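Local coordinates for protein CCMAN5 (Cellulosimicrobium cellulans, PDB 2XSG) that hydrolyses alpha-mannosides as a calcium-containing family 92 glycosidase and enables mannose-6-phosphate modification of human lysosomal enzymes produced in yeast, at residues A7-S11 against R283-N287; R292-S298 against F694-T700; T299-P303 against G713-D717; L307-F311 against F670-A674; A706-D712 against A745-M751. The contacts are given in a common frame with arbitrary orientation. Residues are numbered along the deposited sequence.

Contact 1: residues A7-S11 against R283-N287; sequences ADYAS and RAEWN
A bidentate salt bridge joins D8 to R283: NH2 of R283 donates to OD2 of D8 at 2.6 Å, and NE of R283 donates to OD1 of D8 at 2.9 Å. The arginine reaches the carboxylate by running extended, with chi1 to chi3 all t. One helical turn on, N287 adds a second grip. Its ND2 donates to the same D8 OD1 at 2.8 Å, while its OD1 accepts a hydrogen bond from A10 N at 2.8 Å, so a single amide side chain holds both a carboxylate and a main-chain NH. D8 itself has phi/psi of -96/76 and chi1 t; from Y9 on the backbone takes helical angles without regular helical bonds, and S11 OG (chi1 p) donates back to D8 O at 2.6 Å. Packing is modest. The A10 methyl lies over one face of the R283 guanidinium, with CB 3.9 Å from CG of R283, and the closest CA pair is Y9 and N287 at 5.6 Å. The first modelled residues are thus tied by polar side chains to one flank of helix 275-290, probably part of the family 92 catalytic domain; its W286 packs on P33 and P110, and Y9 meets Y312 of helix 306-318.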
# COMPACT_ATOMS: atom_id res chain seq x y z
N ALA A 7 -18.40 -1.75 18.60
CA ALA A 7 -18.43 -3.14 18.03
C ALA A 7 -18.32 -3.13 16.49
O ALA A 7 -17.50 -3.88 15.93
CB ALA A 7 -19.70 -3.90 18.49
N ASP A 8 -19.13 -2.30 15.82
CA ASP A 8 -19.18 -2.30 14.35
C ASP A 8 -18.28 -1.22 13.74
O ASP A 8 -18.74 -0.18 13.27
CB ASP A 8 -20.61 -2.21 13.82
CG ASP A 8 -20.70 -2.45 12.30
OD1 ASP A 8 -20.27 -3.51 11.81
OD2 ASP A 8 -21.21 -1.58 11.59
N TYR A 9 -16.98 -1.51 13.74
CA TYR A 9 -15.97 -0.62 13.19
C TYR A 9 -16.10 -0.49 11.68
O TYR A 9 -15.81 0.58 11.12
CB TYR A 9 -14.58 -1.12 13.56
CG TYR A 9 -14.30 -1.12 15.05
CD1 TYR A 9 -14.04 0.07 15.72
CD2 TYR A 9 -14.30 -2.31 15.78
CE1 TYR A 9 -13.78 0.09 17.08
CE2 TYR A 9 -14.05 -2.30 17.16
CZ TYR A 9 -13.79 -1.09 17.79
OH TYR A 9 -13.53 -1.04 19.13
N ALA A 10 -16.56 -1.55 11.03
CA ALA A 10 -16.78 -1.53 9.58
C ALA A 10 -17.63 -0.34 9.12
O ALA A 10 -17.36 0.23 8.06
CB ALA A 10 -17.37 -2.85 9.10
N SER A 11 -18.61 0.06 9.92
CA SER A 11 -19.48 1.21 9.58
C SER A 11 -18.74 2.54 9.56
O SER A 11 -19.20 3.51 8.94
CB SER A 11 -20.66 1.29 10.56
OG SER A 11 -20.18 1.53 11.88
N ARG A 283 -17.85 -9.06 6.64
CA ARG A 283 -18.01 -7.87 7.51
C ARG A 283 -17.50 -8.16 8.92
O ARG A 283 -16.81 -7.32 9.49
CB ARG A 283 -19.45 -7.33 7.54
CG ARG A 283 -19.59 -6.02 8.35
CD ARG A 283 -21.05 -5.64 8.65
NE ARG A 283 -21.16 -4.28 9.17
CZ ARG A 283 -21.25 -3.18 8.42
NH1 ARG A 283 -21.24 -3.25 7.10
NH2 ARG A 283 -21.34 -1.99 9.00
N ALA A 284 -17.83 -9.34 9.45
CA ALA A 284 -17.37 -9.75 10.78
C ALA A 284 -15.86 -9.93 10.82
O ALA A 284 -15.21 -9.52 11.78
CB ALA A 284 -18.09 -11.04 11.24
N GLU A 285 -15.31 -10.57 9.80
CA GLU A 285 -13.86 -10.65 9.68
C GLU A 285 -13.21 -9.24 9.71
O GLU A 285 -12.18 -9.05 10.38
CB GLU A 285 -13.47 -11.45 8.43
CG GLU A 285 -11.97 -11.65 8.26
CD GLU A 285 -11.61 -12.42 6.99
OE1 GLU A 285 -12.54 -12.97 6.33
OE2 GLU A 285 -10.39 -12.48 6.67
N TRP A 286 -13.82 -8.26 9.03
CA TRP A 286 -13.28 -6.89 9.07
C TRP A 286 -13.37 -6.29 10.46
O TRP A 286 -12.43 -5.63 10.92
CB TRP A 286 -13.94 -5.98 8.04
CG TRP A 286 -13.23 -5.99 6.72
CD1 TRP A 286 -13.70 -6.47 5.53
CD2 TRP A 286 -11.90 -5.50 6.45
NE1 TRP A 286 -12.76 -6.30 4.53
CE2 TRP A 286 -11.64 -5.73 5.07
CE3 TRP A 286 -10.89 -4.93 7.24
CZ2 TRP A 286 -10.43 -5.38 4.47
CZ3 TRP A 286 -9.67 -4.58 6.64
CH2 TRP A 286 -9.46 -4.81 5.27
N ASN A 287 -14.51 -6.52 11.12
CA ASN A 287 -14.72 -6.02 12.48
C ASN A 287 -13.70 -6.58 13.49
O ASN A 287 -13.29 -5.87 14.42
CB ASN A 287 -16.16 -6.27 12.95
CG ASN A 287 -17.10 -5.17 12.51
OD1 ASN A 287 -16.71 -4.01 12.36
ND2 ASN A 287 -18.36 -5.52 12.31

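Contact 2: residues R292-S298 against F694-T700; sequences RVAIDAS and FDSTTIT
F694 lays one face of its ring under I295: CG2 of I295 sits 3.8 Å from the ring centroid, 20° off the normal, a CH-pi contact set up by chi1 m in both residues. CD1 of I295 approaches F694 CE2 at 3.5 Å, and CB of A297 comes within 3.4 Å of F694 CD1. Beyond this apolar end, strands 293-296 and 696-700 run antiparallel, their axes 4.7 Å apart at 165°. V293 faces I699 and I295 faces T697 as non-hydrogen-bonded pairs, with CA atoms 4.6 and 4.7 Å apart; A294-T698 and D296-S696 are hydrogen-bonded pairs, both at 5.1 Å. Reciprocal bonds link A294 N to T698 O and T698 N to A294 O, each 2.9 Å, then D296 N to S696 O at 3.0 Å and S696 N to D296 O at 3.2 Å; T700 N reaches R292 O at 2.9 Å. D695 and S696 both face D296, a classic beta bulge, where D695 OD1 accepts a hydrogen bond from S298 N at 3.0 Å. A water joins A294 O, S696 OG and T698 OG1, and another links R292 NH1 to T700 O, although the arginine's main partner is D702. Strand 293-296 forms one edge of a mixed sheet, with strand 706-712 beyond 696-700. V293 and I295 turn toward F311 of helix 306-318, and A294 meets Y9.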
# COMPACT_ATOMS: atom_id res chain seq x y z
N ARG A 292 -8.82 -4.73 16.49
CA ARG A 292 -7.49 -4.81 17.08
C ARG A 292 -7.06 -3.47 17.67
O ARG A 292 -6.25 -3.44 18.60
CB ARG A 292 -6.46 -5.28 16.06
CG ARG A 292 -6.67 -6.71 15.58
CD ARG A 292 -5.58 -7.08 14.57
NE ARG A 292 -5.73 -8.47 14.11
CZ ARG A 292 -5.26 -9.53 14.76
NH1 ARG A 292 -4.61 -9.40 15.92
NH2 ARG A 292 -5.46 -10.75 14.25
N VAL A 293 -7.59 -2.38 17.10
CA VAL A 293 -7.42 -1.03 17.64
C VAL A 293 -8.76 -0.41 18.07
O VAL A 293 -9.67 -0.21 17.25
CB VAL A 293 -6.73 -0.08 16.65
CG1 VAL A 293 -6.33 1.22 17.38
CG2 VAL A 293 -5.52 -0.75 16.05
N ALA A 294 -8.87 -0.13 19.37
CA ALA A 294 -10.07 0.48 19.93
C ALA A 294 -9.77 1.89 20.38
O ALA A 294 -8.85 2.14 21.16
CB ALA A 294 -10.62 -0.35 21.08
N ILE A 295 -10.59 2.83 19.91
CA ILE A 295 -10.35 4.24 20.13
C ILE A 295 -11.47 4.94 20.92
O ILE A 295 -12.66 4.70 20.71
CB ILE A 295 -10.09 4.93 18.78
CG1 ILE A 295 -8.67 4.63 18.34
CG2 ILE A 295 -10.30 6.43 18.86
CD1 ILE A 295 -8.46 4.92 16.94
N ASP A 296 -11.05 5.81 21.83
CA ASP A 296 -11.93 6.67 22.57
C ASP A 296 -11.48 8.08 22.18
O ASP A 296 -10.39 8.51 22.55
CB ASP A 296 -11.77 6.38 24.08
CG ASP A 296 -12.43 7.42 24.98
OD1 ASP A 296 -13.12 8.33 24.48
OD2 ASP A 296 -12.25 7.33 26.22
N ALA A 297 -12.31 8.78 21.41
CA ALA A 297 -11.97 10.11 20.90
C ALA A 297 -13.01 11.15 21.35
O ALA A 297 -14.13 11.13 20.88
CB ALA A 297 -11.87 10.09 19.39
N SER A 298 -12.61 12.04 22.25
CA SER A 298 -13.50 13.09 22.78
C SER A 298 -13.90 14.08 21.71
O SER A 298 -13.24 14.20 20.67
CB SER A 298 -12.79 13.87 23.90
OG SER A 298 -11.65 14.57 23.39
N PHE A 694 -5.75 10.64 19.98
CA PHE A 694 -6.96 10.27 20.72
C PHE A 694 -6.76 10.15 22.22
O PHE A 694 -5.65 9.87 22.69
CB PHE A 694 -7.55 8.98 20.15
CG PHE A 694 -7.81 9.03 18.66
CD1 PHE A 694 -8.72 9.92 18.13
CD2 PHE A 694 -7.13 8.19 17.79
CE1 PHE A 694 -8.96 9.97 16.75
CE2 PHE A 694 -7.36 8.24 16.41
CZ PHE A 694 -8.27 9.12 15.90
N ASP A 695 -7.84 10.37 22.97
CA ASP A 695 -7.81 10.29 24.43
C ASP A 695 -7.28 8.94 24.91
O ASP A 695 -6.48 8.89 25.83
CB ASP A 695 -9.20 10.55 25.02
CG ASP A 695 -9.73 11.91 24.65
OD1 ASP A 695 -9.82 12.17 23.43
OD2 ASP A 695 -10.03 12.71 25.56
N SER A 696 -7.73 7.87 24.27
CA SER A 696 -7.22 6.53 24.53
C SER A 696 -7.18 5.74 23.22
O SER A 696 -8.13 5.82 22.41
CB SER A 696 -8.11 5.81 25.56
OG SER A 696 -7.64 4.49 25.81
N THR A 697 -6.09 5.02 23.00
CA THR A 697 -5.97 4.08 21.87
C THR A 697 -5.41 2.74 22.40
O THR A 697 -4.34 2.72 23.01
CB THR A 697 -5.10 4.68 20.75
OG1 THR A 697 -5.81 5.78 20.15
CG2 THR A 697 -4.77 3.64 19.69
N THR A 698 -6.17 1.65 22.20
CA THR A 698 -5.83 0.31 22.73
C THR A 698 -5.61 -0.69 21.60
O THR A 698 -6.52 -0.94 20.79
CB THR A 698 -6.94 -0.23 23.70
OG1 THR A 698 -7.13 0.68 24.79
CG2 THR A 698 -6.58 -1.60 24.26
N ILE A 699 -4.42 -1.26 21.54
CA ILE A 699 -4.13 -2.34 20.62
C ILE A 699 -4.18 -3.66 21.39
O ILE A 699 -3.36 -3.88 22.29
CB ILE A 699 -2.76 -2.18 19.92
CG1 ILE A 699 -2.66 -0.80 19.23
CG2 ILE A 699 -2.54 -3.34 18.91
CD1 ILE A 699 -1.19 -0.42 18.75
N THR A 700 -5.15 -4.51 21.04
CA THR A 700 -5.34 -5.82 21.68
C THR A 700 -4.69 -6.91 20.85
O THR A 700 -4.99 -7.05 19.66
CB THR A 700 -6.84 -6.11 21.89
OG1 THR A 700 -7.45 -5.00 22.57
CG2 THR A 700 -7.05 -7.40 22.69
O HOH W 1 -3.40 -7.34 17.36
O HOH W 2 -8.82 2.77 23.85
O HOH W 3 -9.50 15.33 25.41

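Contact 3: residues T299-P303 against G713-D717; sequences TATDP and GVSED
This is a loop-to-loop contact at the end of the mixed sheet, where the turn leading from strand 293-296 to helix 306-318 meets the one leaving strand 706-712. The main chains approach very closely, CA of T301 lying 3.7 Å from CA of S715. One direct hydrogen bond joins them, from E716 N to A300 O at 3.1 Å. Residues 299-301 have helical angles, while S715 is extended at -151/-177 with chi1 p, so that its OG accepts D717 N at 2.9 Å in an ST turn; the same OG is also bonded to A718 N. E716, chi1 m and chi2 t, extends its carboxylate alongside 299-303: one water links OE1 of E716 to A300 O, a second links OE2 to T301 O, and OE2 lies 3.6 Å from CD of P303. A300 CB rests 3.8 Å from S715 CB. T301 OG1 is hydrogen-bonded to F693 O and to R612 NH1 of helix 604-616, V714 packs on R612 and D695, and D302 binds the first turn of helix 306-318.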
# COMPACT_ATOMS: atom_id res chain seq x y z
N THR A 299 -14.98 14.82 21.98
CA THR A 299 -15.36 15.99 21.21
C THR A 299 -14.19 16.95 21.04
O THR A 299 -14.02 17.53 19.98
CB THR A 299 -16.50 16.77 21.93
OG1 THR A 299 -17.63 15.91 22.05
CG2 THR A 299 -16.88 18.03 21.16
N ALA A 300 -13.39 17.12 22.09
CA ALA A 300 -12.28 18.09 22.06
C ALA A 300 -11.28 17.87 20.92
O ALA A 300 -10.83 18.82 20.26
CB ALA A 300 -11.56 18.12 23.44
N THR A 301 -10.93 16.60 20.68
CA THR A 301 -9.95 16.25 19.66
C THR A 301 -10.60 15.90 18.30
O THR A 301 -9.97 16.00 17.26
CB THR A 301 -9.06 15.07 20.16
OG1 THR A 301 -7.89 14.99 19.35
CG2 THR A 301 -9.81 13.73 20.12
N ASP A 302 -11.88 15.52 18.33
CA ASP A 302 -12.60 15.09 17.13
C ASP A 302 -14.05 15.58 17.22
O ASP A 302 -14.95 14.79 17.43
CB ASP A 302 -12.57 13.56 17.05
CG ASP A 302 -13.12 13.01 15.75
OD1 ASP A 302 -13.32 13.77 14.77
OD2 ASP A 302 -13.36 11.79 15.71
N PRO A 303 -14.26 16.91 17.07
CA PRO A 303 -15.62 17.45 17.27
C PRO A 303 -16.68 16.90 16.29
O PRO A 303 -17.85 16.77 16.67
CB PRO A 303 -15.44 18.96 17.09
CG PRO A 303 -14.13 19.15 16.42
CD PRO A 303 -13.29 17.96 16.69
N GLY A 713 -6.26 14.94 28.13
CA GLY A 713 -6.50 16.32 27.71
C GLY A 713 -6.18 16.66 26.25
O GLY A 713 -6.20 17.82 25.89
N VAL A 714 -5.92 15.67 25.40
CA VAL A 714 -5.68 15.94 23.97
C VAL A 714 -6.88 16.65 23.33
O VAL A 714 -8.02 16.33 23.63
CB VAL A 714 -5.35 14.66 23.16
CG1 VAL A 714 -6.58 13.76 23.00
CG2 VAL A 714 -4.74 15.00 21.79
N SER A 715 -6.61 17.61 22.45
CA SER A 715 -7.66 18.26 21.68
C SER A 715 -7.06 18.71 20.37
O SER A 715 -5.87 18.45 20.13
CB SER A 715 -8.21 19.48 22.44
OG SER A 715 -7.29 20.54 22.34
N GLU A 716 -7.86 19.39 19.55
CA GLU A 716 -7.35 19.98 18.31
C GLU A 716 -6.27 21.01 18.58
O GLU A 716 -5.43 21.27 17.74
CB GLU A 716 -8.49 20.57 17.46
CG GLU A 716 -9.30 19.52 16.72
CD GLU A 716 -10.39 20.12 15.83
OE1 GLU A 716 -11.00 21.14 16.21
OE2 GLU A 716 -10.66 19.55 14.76
N ASP A 717 -6.28 21.57 19.78
CA ASP A 717 -5.33 22.61 20.15
C ASP A 717 -4.28 22.06 21.09
O ASP A 717 -3.15 22.56 21.12
CB ASP A 717 -6.06 23.79 20.82
CG ASP A 717 -6.97 24.55 19.87
OD1 ASP A 717 -6.52 24.95 18.78
OD2 ASP A 717 -8.14 24.77 20.24
O HOH W 4 -11.35 21.76 19.01
O HOH W 5 -9.94 16.87 14.55

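Contact 4: residues L307-F311 against F670-A674; sequences LQRLF and FVAAA
F670 opens its segment by projecting toward the other helix, chi1 t, so that the tip of its ring enters the groove formed by L307, L310 and F311. CZ of F670 lies 3.8 Å from CD1 of L307, which meets the ring at its edge, and 3.9 Å from CB of L310; CE1 of F670 comes to 3.6 Å from CA of F311. Next, V671 stands beside the F311 ring, its CG1 4.0 Å from CE1 of F311, and its CA and that of F311 are the nearest CA pair, 6.2 Å apart. Both segments are regular helix, their short axes 10.8 Å apart and inclined at 129°, a spacing wide enough for two phenylalanines to fill the gap. Such apolar helix packing is consistent with the (alpha/alpha)6 catalytic domain of family 92, here joining helices far apart in sequence. A672 packs on helix 353-366 and A673 on Y615 and Y596. A674, one turn beyond F670 and bonded from its N to F670 O at 3.0 Å, points toward helix 306-318. Its small CB leaves room for the t rotamer of F311, whose CD1 rests 3.5 Å from that methyl, while V293 and I295 of strand 293-296 cover F311 as well.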
# COMPACT_ATOMS: atom_id res chain seq x y z
N LEU A 307 -12.33 12.42 12.30
CA LEU A 307 -10.99 11.94 12.55
C LEU A 307 -11.02 10.45 12.93
O LEU A 307 -10.14 9.67 12.50
CB LEU A 307 -10.32 12.80 13.62
CG LEU A 307 -8.85 12.57 13.92
CD1 LEU A 307 -7.97 12.76 12.66
CD2 LEU A 307 -8.45 13.51 15.07
N GLN A 308 -12.03 10.03 13.68
CA GLN A 308 -12.19 8.60 14.01
C GLN A 308 -12.53 7.78 12.75
O GLN A 308 -12.01 6.66 12.56
CB GLN A 308 -13.22 8.42 15.15
CG GLN A 308 -13.83 7.05 15.31
CD GLN A 308 -14.15 6.67 16.78
OE1 GLN A 308 -14.27 7.54 17.65
NE2 GLN A 308 -14.28 5.38 17.04
N ARG A 309 -13.37 8.33 11.88
CA ARG A 309 -13.69 7.67 10.61
C ARG A 309 -12.45 7.58 9.71
O ARG A 309 -12.20 6.55 9.06
CB ARG A 309 -14.81 8.41 9.89
CG ARG A 309 -16.19 8.11 10.42
CD ARG A 309 -17.13 9.27 10.15
NE ARG A 309 -18.52 8.84 10.10
CZ ARG A 309 -19.30 8.67 11.17
NH1 ARG A 309 -18.84 8.88 12.40
NH2 ARG A 309 -20.55 8.28 11.00
N LEU A 310 -11.67 8.66 9.70
CA LEU A 310 -10.42 8.70 8.95
C LEU A 310 -9.48 7.64 9.46
O LEU A 310 -8.92 6.89 8.68
CB LEU A 310 -9.75 10.06 9.07
CG LEU A 310 -9.92 11.05 7.95
CD1 LEU A 310 -9.17 12.33 8.35
CD2 LEU A 310 -9.43 10.50 6.58
N PHE A 311 -9.31 7.55 10.79
CA PHE A 311 -8.50 6.48 11.35
C PHE A 311 -8.91 5.09 10.84
O PHE A 311 -8.07 4.33 10.33
CB PHE A 311 -8.49 6.51 12.87
CG PHE A 311 -7.66 5.44 13.48
CD1 PHE A 311 -6.28 5.58 13.59
CD2 PHE A 311 -8.25 4.25 13.90
CE1 PHE A 311 -5.52 4.57 14.12
CE2 PHE A 311 -7.48 3.22 14.42
CZ PHE A 311 -6.11 3.39 14.54
N PHE A 670 -0.69 7.22 8.42
CA PHE A 670 -1.75 7.91 9.17
C PHE A 670 -2.06 7.17 10.47
O PHE A 670 -2.17 7.78 11.53
CB PHE A 670 -3.02 8.07 8.34
CG PHE A 670 -4.11 8.84 9.05
CD1 PHE A 670 -4.92 8.21 10.00
CD2 PHE A 670 -4.31 10.19 8.78
CE1 PHE A 670 -5.91 8.94 10.67
CE2 PHE A 670 -5.30 10.92 9.46
CZ PHE A 670 -6.10 10.29 10.39
N VAL A 671 -2.25 5.85 10.37
CA VAL A 671 -2.48 5.05 11.57
C VAL A 671 -1.35 5.28 12.59
O VAL A 671 -1.61 5.49 13.77
CB VAL A 671 -2.60 3.58 11.22
CG1 VAL A 671 -2.44 2.69 12.49
CG2 VAL A 671 -3.94 3.32 10.53
N ALA A 672 -0.10 5.22 12.12
CA ALA A 672 1.07 5.37 12.99
C ALA A 672 1.09 6.74 13.68
O ALA A 672 1.39 6.83 14.89
CB ALA A 672 2.35 5.17 12.17
N ALA A 673 0.77 7.78 12.93
CA ALA A 673 0.70 9.13 13.48
C ALA A 673 -0.38 9.21 14.57
O ALA A 673 -0.15 9.81 15.63
CB ALA A 673 0.43 10.15 12.39
N ALA A 674 -1.52 8.56 14.31
CA ALA A 674 -2.67 8.56 15.23
C ALA A 674 -2.35 7.86 16.53
O ALA A 674 -2.69 8.37 17.60
CB ALA A 674 -3.89 7.92 14.59

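Contact 5: residues A706-D712 against A745-M751; sequences AFTVTAD and ADLAFRM
Strands 706-712 and 746-751 form the parallel pair of an otherwise antiparallel mixed sheet in the C-terminal part of the chain. Their axes lie 4.5 Å apart at 18°, with T708 beside D746, V709 beside L747, T710 beside A748, A711 beside F749 and D712 beside R750. Alternate residues of the first strand make the bonds: T708 N to A745 O (3.0 Å) and L747 N to T708 O (2.8 Å), T710 N to L747 O (2.8 Å) and F749 N to T710 O (2.7 Å), D712 N to F749 O (2.8 Å) and M751 N to D712 O (2.9 Å). On the buried face the side chains interdigitate. F707, chi1 t, leans across so that its CD1 is 4.3 Å from A745 CB and its CZ 4.1 Å from L747 CD2. That leucine methyl in turn nestles between F707 and V709, 3.9 Å from V709 CG2, and V709 CG2 fills the hollow between L747 and F749, 3.7 Å from F749 CE2. F749 also packs on V721 and A724 of strand 720-726, the neighbour beyond. Across the sheet, T710, chi1 p, drops its OG1 against A748, 3.3 Å from both CA and CB, where the small alanine leaves a shallow dip. Past F749 the small A711 makes room for M751, whose chi1 m sets CG 3.7 Å from A711 CB.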
# COMPACT_ATOMS: atom_id res chain seq x y z
N ALA A 706 -2.86 -6.15 25.92
CA ALA A 706 -3.13 -4.92 25.15
C ALA A 706 -2.09 -3.83 25.39
O ALA A 706 -1.65 -3.64 26.53
CB ALA A 706 -4.52 -4.39 25.49
N PHE A 707 -1.71 -3.11 24.33
CA PHE A 707 -0.93 -1.88 24.48
C PHE A 707 -1.89 -0.71 24.59
O PHE A 707 -2.82 -0.57 23.79
CB PHE A 707 0.02 -1.68 23.29
CG PHE A 707 0.76 -0.36 23.31
CD1 PHE A 707 1.82 -0.15 24.20
CD2 PHE A 707 0.39 0.67 22.44
CE1 PHE A 707 2.51 1.07 24.21
CE2 PHE A 707 1.07 1.89 22.45
CZ PHE A 707 2.14 2.09 23.33
N THR A 708 -1.69 0.13 25.59
CA THR A 708 -2.59 1.26 25.74
C THR A 708 -1.78 2.54 25.76
O THR A 708 -0.89 2.71 26.59
CB THR A 708 -3.48 1.11 27.00
OG1 THR A 708 -4.01 -0.22 27.04
CG2 THR A 708 -4.65 2.09 26.98
N VAL A 709 -2.06 3.41 24.81
CA VAL A 709 -1.48 4.74 24.81
C VAL A 709 -2.61 5.74 25.06
O VAL A 709 -3.61 5.75 24.33
CB VAL A 709 -0.66 5.04 23.52
CG1 VAL A 709 -1.53 4.99 22.24
CG2 VAL A 709 0.05 6.40 23.63
N THR A 710 -2.46 6.54 26.11
CA THR A 710 -3.42 7.60 26.41
C THR A 710 -2.82 8.99 26.24
O THR A 710 -1.61 9.20 26.41
CB THR A 710 -4.00 7.49 27.85
OG1 THR A 710 -2.93 7.24 28.77
CG2 THR A 710 -5.04 6.38 27.93
N ALA A 711 -3.69 9.94 25.90
CA ALA A 711 -3.29 11.33 25.71
C ALA A 711 -4.27 12.20 26.49
O ALA A 711 -5.29 12.65 25.96
CB ALA A 711 -3.24 11.68 24.22
N ASP A 712 -3.96 12.38 27.76
CA ASP A 712 -4.89 13.03 28.68
C ASP A 712 -5.03 14.50 28.34
O ASP A 712 -4.05 15.20 28.22
CB ASP A 712 -4.43 12.81 30.12
CG ASP A 712 -4.71 11.39 30.59
OD1 ASP A 712 -3.76 10.57 30.69
OD2 ASP A 712 -5.90 11.09 30.84
N ALA A 745 2.35 -2.51 27.38
CA ALA A 745 2.64 -1.39 28.27
C ALA A 745 1.50 -0.34 28.32
O ALA A 745 0.66 -0.27 27.42
CB ALA A 745 3.95 -0.73 27.87
N ASP A 746 1.49 0.46 29.39
CA ASP A 746 0.62 1.61 29.51
C ASP A 746 1.45 2.87 29.33
O ASP A 746 2.19 3.27 30.23
CB ASP A 746 -0.05 1.68 30.90
CG ASP A 746 -1.06 0.57 31.11
OD1 ASP A 746 -0.81 -0.27 31.98
OD2 ASP A 746 -2.08 0.54 30.41
N LEU A 747 1.34 3.48 28.15
CA LEU A 747 2.04 4.73 27.87
C LEU A 747 1.03 5.86 27.98
O LEU A 747 0.09 5.95 27.19
CB LEU A 747 2.68 4.68 26.48
CG LEU A 747 3.48 5.88 25.93
CD1 LEU A 747 4.75 6.11 26.74
CD2 LEU A 747 3.82 5.64 24.47
N ALA A 748 1.20 6.71 28.99
CA ALA A 748 0.25 7.77 29.28
C ALA A 748 0.86 9.14 29.09
O ALA A 748 1.80 9.51 29.79
CB ALA A 748 -0.27 7.63 30.70
N PHE A 749 0.32 9.91 28.16
CA PHE A 749 0.78 11.27 27.95
C PHE A 749 -0.15 12.31 28.58
O PHE A 749 -1.36 12.10 28.63
CB PHE A 749 0.95 11.56 26.46
CG PHE A 749 2.00 10.73 25.80
CD1 PHE A 749 3.35 10.96 26.05
CD2 PHE A 749 1.64 9.72 24.92
CE1 PHE A 749 4.32 10.18 25.44
CE2 PHE A 749 2.60 8.94 24.31
CZ PHE A 749 3.95 9.17 24.56
N ARG A 750 0.42 13.41 29.05
CA ARG A 750 -0.36 14.59 29.47
C ARG A 750 -0.18 15.64 28.37
O ARG A 750 0.94 16.07 28.09
CB ARG A 750 0.14 15.10 30.83
CG ARG A 750 -0.72 16.20 31.50
CD ARG A 750 -0.12 16.64 32.87
NE ARG A 750 0.09 15.50 33.77
CZ ARG A 750 0.64 15.56 34.99
NH1 ARG A 750 1.07 16.71 35.51
NH2 ARG A 750 0.77 14.43 35.70
N MET A 751 -1.28 16.03 27.74
CA MET A 751 -1.24 16.96 26.60
C MET A 751 -1.57 18.39 27.00
O MET A 751 -2.23 18.61 28.02
CB MET A 751 -2.19 16.50 25.51
CG MET A 751 -2.06 15.05 25.13
SD MET A 751 -0.41 14.63 24.51
CE MET A 751 -0.38 15.36 22.89
O HOH W 6 -1.97 -1.55 28.67

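Overall arrangement
Contacts 2 and 5 belong to one sheet, joined through the neighbouring strands 696-700 and 706-712, but one is antiparallel with a bulge and the other parallel. Contact 4 is fully buried and wholly apolar; it backs the sheet, F311 touching V293 and I295 of contact 2. Contact 1 lies at the surface and relies on a salt bridge and on hydrogen bonds of an asparagine side chain, meeting contact 2 where Y9 packs on A294. Contact 3, partly buried and water-bridged, closes the sheet's end: T301 and V714 adjoin D695, V714 touches M751, and D302 bonds to L307 and Q308. Thus chain order 283-311 runs from helix 275-290 through edge strand and turn into the buried helix.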